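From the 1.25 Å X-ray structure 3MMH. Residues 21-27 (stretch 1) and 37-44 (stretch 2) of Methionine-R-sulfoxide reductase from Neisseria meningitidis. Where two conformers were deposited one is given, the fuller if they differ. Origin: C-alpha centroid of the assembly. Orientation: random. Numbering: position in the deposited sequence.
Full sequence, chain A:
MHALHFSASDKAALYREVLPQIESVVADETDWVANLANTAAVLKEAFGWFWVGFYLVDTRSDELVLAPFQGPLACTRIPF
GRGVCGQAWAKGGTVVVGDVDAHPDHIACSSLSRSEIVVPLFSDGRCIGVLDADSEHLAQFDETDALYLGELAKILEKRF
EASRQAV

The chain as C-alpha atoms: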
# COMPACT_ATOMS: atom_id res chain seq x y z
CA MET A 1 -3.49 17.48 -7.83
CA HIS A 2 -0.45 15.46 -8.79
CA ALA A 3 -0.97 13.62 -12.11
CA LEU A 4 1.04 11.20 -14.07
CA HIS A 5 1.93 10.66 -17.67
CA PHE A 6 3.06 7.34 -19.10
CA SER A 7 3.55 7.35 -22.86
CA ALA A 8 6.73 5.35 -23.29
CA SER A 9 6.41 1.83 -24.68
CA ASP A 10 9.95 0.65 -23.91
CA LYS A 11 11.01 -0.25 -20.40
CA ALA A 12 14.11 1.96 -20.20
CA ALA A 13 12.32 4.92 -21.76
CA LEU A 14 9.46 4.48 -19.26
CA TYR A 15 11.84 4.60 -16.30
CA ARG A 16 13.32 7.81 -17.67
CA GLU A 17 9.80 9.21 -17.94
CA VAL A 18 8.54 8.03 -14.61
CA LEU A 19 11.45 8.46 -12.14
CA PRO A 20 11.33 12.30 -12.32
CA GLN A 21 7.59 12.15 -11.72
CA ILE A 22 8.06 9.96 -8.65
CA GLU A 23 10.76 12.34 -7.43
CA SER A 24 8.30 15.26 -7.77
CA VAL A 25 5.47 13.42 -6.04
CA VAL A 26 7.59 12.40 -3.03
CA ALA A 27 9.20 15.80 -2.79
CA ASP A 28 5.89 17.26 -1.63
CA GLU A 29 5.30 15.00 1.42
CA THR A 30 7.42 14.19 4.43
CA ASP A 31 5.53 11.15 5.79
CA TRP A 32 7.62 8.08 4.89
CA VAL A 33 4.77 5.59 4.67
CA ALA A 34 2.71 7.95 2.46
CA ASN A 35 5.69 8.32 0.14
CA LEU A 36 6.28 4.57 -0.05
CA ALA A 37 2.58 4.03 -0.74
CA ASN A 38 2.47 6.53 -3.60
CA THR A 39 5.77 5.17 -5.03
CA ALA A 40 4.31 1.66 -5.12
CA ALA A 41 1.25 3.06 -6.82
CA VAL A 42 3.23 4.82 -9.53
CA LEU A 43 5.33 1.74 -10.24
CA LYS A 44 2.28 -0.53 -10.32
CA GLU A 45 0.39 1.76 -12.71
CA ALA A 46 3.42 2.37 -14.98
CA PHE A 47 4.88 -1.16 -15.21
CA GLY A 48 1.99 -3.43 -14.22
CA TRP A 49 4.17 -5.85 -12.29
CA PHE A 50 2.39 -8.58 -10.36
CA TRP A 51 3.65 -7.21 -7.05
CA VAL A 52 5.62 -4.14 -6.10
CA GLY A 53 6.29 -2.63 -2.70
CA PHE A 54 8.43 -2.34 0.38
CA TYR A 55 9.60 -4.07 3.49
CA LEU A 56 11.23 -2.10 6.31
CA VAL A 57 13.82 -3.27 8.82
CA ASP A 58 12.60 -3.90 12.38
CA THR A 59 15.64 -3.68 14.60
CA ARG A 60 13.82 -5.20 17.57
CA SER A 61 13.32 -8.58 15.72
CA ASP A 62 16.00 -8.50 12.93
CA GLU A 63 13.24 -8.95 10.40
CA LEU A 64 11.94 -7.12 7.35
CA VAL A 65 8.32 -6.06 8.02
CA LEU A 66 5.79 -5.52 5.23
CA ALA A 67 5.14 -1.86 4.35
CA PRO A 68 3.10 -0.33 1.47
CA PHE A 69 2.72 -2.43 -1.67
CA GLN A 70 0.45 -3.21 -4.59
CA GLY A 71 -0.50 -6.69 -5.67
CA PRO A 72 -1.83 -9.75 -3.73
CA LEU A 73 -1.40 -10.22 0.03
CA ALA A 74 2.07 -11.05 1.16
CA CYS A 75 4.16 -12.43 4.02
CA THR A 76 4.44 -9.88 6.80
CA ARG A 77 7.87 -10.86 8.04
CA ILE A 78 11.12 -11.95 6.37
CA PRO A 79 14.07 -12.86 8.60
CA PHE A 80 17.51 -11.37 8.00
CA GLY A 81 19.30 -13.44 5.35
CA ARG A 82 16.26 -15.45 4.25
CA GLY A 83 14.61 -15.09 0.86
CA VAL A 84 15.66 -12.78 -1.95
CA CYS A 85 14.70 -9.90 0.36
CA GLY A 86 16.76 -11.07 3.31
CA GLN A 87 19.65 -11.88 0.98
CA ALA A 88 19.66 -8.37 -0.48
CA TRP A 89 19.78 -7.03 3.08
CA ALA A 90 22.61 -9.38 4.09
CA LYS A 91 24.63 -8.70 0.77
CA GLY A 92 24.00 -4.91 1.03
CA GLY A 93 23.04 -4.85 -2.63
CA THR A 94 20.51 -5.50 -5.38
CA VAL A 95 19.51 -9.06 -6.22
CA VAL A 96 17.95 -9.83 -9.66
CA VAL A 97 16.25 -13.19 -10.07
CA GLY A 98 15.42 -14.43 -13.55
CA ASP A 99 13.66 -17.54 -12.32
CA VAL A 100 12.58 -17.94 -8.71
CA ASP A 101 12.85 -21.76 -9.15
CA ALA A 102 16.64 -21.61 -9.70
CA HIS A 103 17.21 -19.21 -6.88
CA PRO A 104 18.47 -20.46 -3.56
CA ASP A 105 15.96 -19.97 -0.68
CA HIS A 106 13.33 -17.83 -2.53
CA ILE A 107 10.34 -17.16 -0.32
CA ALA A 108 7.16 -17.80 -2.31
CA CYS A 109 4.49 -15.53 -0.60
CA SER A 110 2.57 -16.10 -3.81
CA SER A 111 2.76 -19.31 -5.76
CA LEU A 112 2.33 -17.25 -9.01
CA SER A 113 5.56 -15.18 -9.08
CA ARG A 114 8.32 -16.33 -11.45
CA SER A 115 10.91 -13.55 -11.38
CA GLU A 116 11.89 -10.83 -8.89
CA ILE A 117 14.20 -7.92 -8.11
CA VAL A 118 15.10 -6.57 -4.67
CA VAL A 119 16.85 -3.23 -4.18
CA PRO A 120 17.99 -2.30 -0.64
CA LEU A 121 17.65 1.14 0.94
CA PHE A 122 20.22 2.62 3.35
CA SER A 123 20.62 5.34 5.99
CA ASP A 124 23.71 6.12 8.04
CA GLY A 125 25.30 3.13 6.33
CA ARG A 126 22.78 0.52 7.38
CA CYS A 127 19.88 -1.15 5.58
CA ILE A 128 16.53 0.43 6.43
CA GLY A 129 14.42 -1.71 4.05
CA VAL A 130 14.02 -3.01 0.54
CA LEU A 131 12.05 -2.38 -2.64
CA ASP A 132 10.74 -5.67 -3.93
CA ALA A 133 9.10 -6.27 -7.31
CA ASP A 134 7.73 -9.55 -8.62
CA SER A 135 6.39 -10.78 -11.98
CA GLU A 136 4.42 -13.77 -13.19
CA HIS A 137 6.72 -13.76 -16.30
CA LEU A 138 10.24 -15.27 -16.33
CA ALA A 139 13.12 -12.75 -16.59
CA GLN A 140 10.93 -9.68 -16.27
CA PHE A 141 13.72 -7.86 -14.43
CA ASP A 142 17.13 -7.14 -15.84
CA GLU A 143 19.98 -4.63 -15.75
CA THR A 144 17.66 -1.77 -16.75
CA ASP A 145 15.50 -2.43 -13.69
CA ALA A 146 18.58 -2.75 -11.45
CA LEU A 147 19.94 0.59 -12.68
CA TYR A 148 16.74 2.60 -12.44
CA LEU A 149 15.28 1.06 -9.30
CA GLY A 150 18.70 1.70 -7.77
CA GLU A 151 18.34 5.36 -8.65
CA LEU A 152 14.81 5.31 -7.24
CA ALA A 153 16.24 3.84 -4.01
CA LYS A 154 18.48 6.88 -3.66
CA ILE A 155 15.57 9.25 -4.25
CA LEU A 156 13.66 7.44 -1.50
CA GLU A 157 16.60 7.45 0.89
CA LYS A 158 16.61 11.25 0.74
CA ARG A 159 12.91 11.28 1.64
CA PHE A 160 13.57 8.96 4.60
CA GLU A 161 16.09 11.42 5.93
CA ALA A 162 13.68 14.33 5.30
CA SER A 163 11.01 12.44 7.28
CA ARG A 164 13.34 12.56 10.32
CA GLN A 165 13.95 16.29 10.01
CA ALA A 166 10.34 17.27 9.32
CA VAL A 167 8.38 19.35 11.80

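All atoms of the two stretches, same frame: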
# COMPACT_ATOMS: atom_id res chain seq x y z
N GLN A 21 8.90 11.96 -12.24
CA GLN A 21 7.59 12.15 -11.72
C GLN A 21 7.46 11.63 -10.30
O GLN A 21 6.89 12.31 -9.45
CB GLN A 21 6.56 11.52 -12.61
CG GLN A 21 6.48 12.19 -13.99
CD GLN A 21 5.45 11.60 -14.90
OE1 GLN A 21 4.24 11.79 -14.66
NE2 GLN A 21 5.86 10.84 -15.85
N ILE A 22 8.01 10.47 -10.03
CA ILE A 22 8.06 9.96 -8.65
C ILE A 22 8.83 10.95 -7.76
O ILE A 22 8.38 11.26 -6.67
CB ILE A 22 8.66 8.55 -8.51
CG1 ILE A 22 7.81 7.52 -9.27
CG2 ILE A 22 8.79 8.18 -7.00
CD1 ILE A 22 8.35 6.15 -9.32
N GLU A 23 9.99 11.42 -8.24
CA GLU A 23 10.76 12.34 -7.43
C GLU A 23 9.90 13.56 -7.07
O GLU A 23 10.00 14.04 -5.91
CB GLU A 23 12.04 12.78 -8.18
CG GLU A 23 13.03 13.50 -7.29
CD GLU A 23 14.25 13.99 -8.00
OE1 GLU A 23 14.17 14.30 -9.23
OE2 GLU A 23 15.26 14.26 -7.35
N SER A 24 9.16 14.10 -8.00
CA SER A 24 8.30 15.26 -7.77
C SER A 24 7.22 14.96 -6.76
O SER A 24 6.95 15.75 -5.84
CB SER A 24 7.59 15.63 -9.07
OG SER A 24 6.67 16.70 -8.78
N VAL A 25 6.57 13.79 -6.91
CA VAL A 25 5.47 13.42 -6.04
C VAL A 25 5.98 13.26 -4.58
O VAL A 25 5.37 13.82 -3.66
CB VAL A 25 4.84 12.11 -6.54
CG1 VAL A 25 4.00 11.47 -5.52
CG2 VAL A 25 4.06 12.29 -7.86
N VAL A 26 7.07 12.63 -4.35
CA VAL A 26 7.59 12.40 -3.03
C VAL A 26 8.25 13.59 -2.41
O VAL A 26 8.42 13.68 -1.21
CB VAL A 26 8.42 11.11 -2.91
CG1 VAL A 26 7.62 9.88 -3.33
CG2 VAL A 26 9.70 11.21 -3.62
N ALA A 27 8.63 14.57 -3.25
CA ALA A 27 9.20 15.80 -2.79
C ALA A 27 8.22 16.61 -1.94
O ALA A 27 8.61 17.39 -1.10
CB ALA A 27 9.69 16.66 -3.95
N ALA A 37 3.87 4.43 -0.18
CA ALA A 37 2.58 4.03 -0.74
C ALA A 37 2.38 4.62 -2.10
O ALA A 37 1.98 3.94 -3.09
CB ALA A 37 1.45 4.36 0.23
N ASN A 38 2.64 5.92 -2.28
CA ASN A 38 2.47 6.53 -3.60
C ASN A 38 3.56 6.01 -4.59
O ASN A 38 3.26 5.87 -5.78
CB ASN A 38 2.49 8.07 -3.56
CG ASN A 38 1.10 8.65 -3.38
OD1 ASN A 38 0.12 7.86 -3.70
ND2 ASN A 38 0.97 9.80 -2.84
N THR A 39 4.76 5.72 -4.12
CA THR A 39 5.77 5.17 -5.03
C THR A 39 5.35 3.80 -5.57
O THR A 39 5.44 3.53 -6.75
CB THR A 39 7.15 5.06 -4.31
OG1 THR A 39 7.57 6.40 -3.95
CG2 THR A 39 8.20 4.48 -5.20
N ALA A 40 4.82 2.93 -4.68
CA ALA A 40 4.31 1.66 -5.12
C ALA A 40 3.23 1.85 -6.12
O ALA A 40 3.10 1.12 -7.13
CB ALA A 40 3.86 0.78 -3.95
N ALA A 41 2.32 2.80 -5.88
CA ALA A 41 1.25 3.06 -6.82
C ALA A 41 1.71 3.48 -8.17
O ALA A 41 1.13 3.08 -9.21
CB ALA A 41 0.30 4.16 -6.24
N VAL A 42 2.70 4.37 -8.24
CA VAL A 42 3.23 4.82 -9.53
C VAL A 42 3.88 3.66 -10.30
O VAL A 42 3.62 3.46 -11.49
CB VAL A 42 4.16 6.00 -9.41
CG1 VAL A 42 4.72 6.37 -10.78
CG2 VAL A 42 3.47 7.20 -8.85
N LEU A 43 4.69 2.88 -9.57
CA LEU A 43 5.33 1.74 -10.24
C LEU A 43 4.32 0.71 -10.73
O LEU A 43 4.43 0.18 -11.84
CB LEU A 43 6.35 1.11 -9.32
CG LEU A 43 7.59 1.94 -8.99
CD1 LEU A 43 8.38 1.25 -7.87
CD2 LEU A 43 8.45 2.19 -10.22
N LYS A 44 3.30 0.43 -9.90
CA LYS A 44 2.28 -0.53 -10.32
C LYS A 44 1.54 -0.07 -11.54
O LYS A 44 1.30 -0.83 -12.49
CB LYS A 44 1.30 -0.77 -9.18
CG LYS A 44 0.31 -1.91 -9.39
CD LYS A 44 0.94 -3.34 -9.22
CE LYS A 44 -0.03 -4.46 -9.14
NZ LYS A 44 -0.41 -5.03 -10.38

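Two helical segments of one chain, residues 21-27 and 37-44, pack nearly antiparallel, with 156° between their N-to-C directions and a closest axis approach of 10.1 Å. The contact is small, burying 284 Å² summed over both sides, and no hydrogen bond crosses it; what holds the segments together here is side-chain packing. Helical backbone hydrogen bonds run within each segment, among them V25 N to Q21 O (3.0 Å) and V42 N to N38 O (2.9 Å); those from A27 N are weak.

Q21 opens the first stretch at the margin. Its CA-to-CB bond points sideways, its side chain comes no nearer than 5.8 Å (Q21 CB to V42 CG1), and its amide OE1 and NE2 are hydrogen-bonded elsewhere in the structure. I22 is the centre of the contact. Its CA lies 6.4 Å from the CA of T39, the point of closest backbone register, and its CA-to-CB bond points toward the second helix. With chi1 in m and chi2 in t, the side chain extends over several partners and has 85 Å² covered, the largest share of any residue here. I22 CG1 meets V42 CG1 at 3.6 Å, while I22 CD1 reaches L43 CD2 at 4.1 Å; L43 leaves its backbone sideways, but the end of its side chain comes nearer. I22 CG2 lies 3.7 Å from T39 OG1, a van der Waals contact, since a methyl carbon offers the hydroxyl no hydrogen-bonding partner.

E23 and S24 follow on the part of the helix out of reach of the second stretch and take no part in the contact. One turn on from I22, V25 again points its CA-to-CB bond toward the other helix, and V25 CG1 approaches N38 CB at 4.2 Å. N38 ND2 is only slightly farther from V25 CG1, at 4.4 Å; OD1 and ND2 are hydrogen-bonded elsewhere in the structure. V26 points sideways, yet with chi1 in m it brings CG1 to 3.5 Å from T39 OG1. That hydroxyl therefore has methyl groups of both I22 and V26 close by, and its polar need is met by a hydrogen bond to a residue just outside the stretches. A27 is out of reach. The antiparallel order is plain in the pairing: I22 packs against V42 and L43, whereas V25, further along its helix, meets N38, earlier in the second. A37, A40, A41 and K44 make no contact with the first helix.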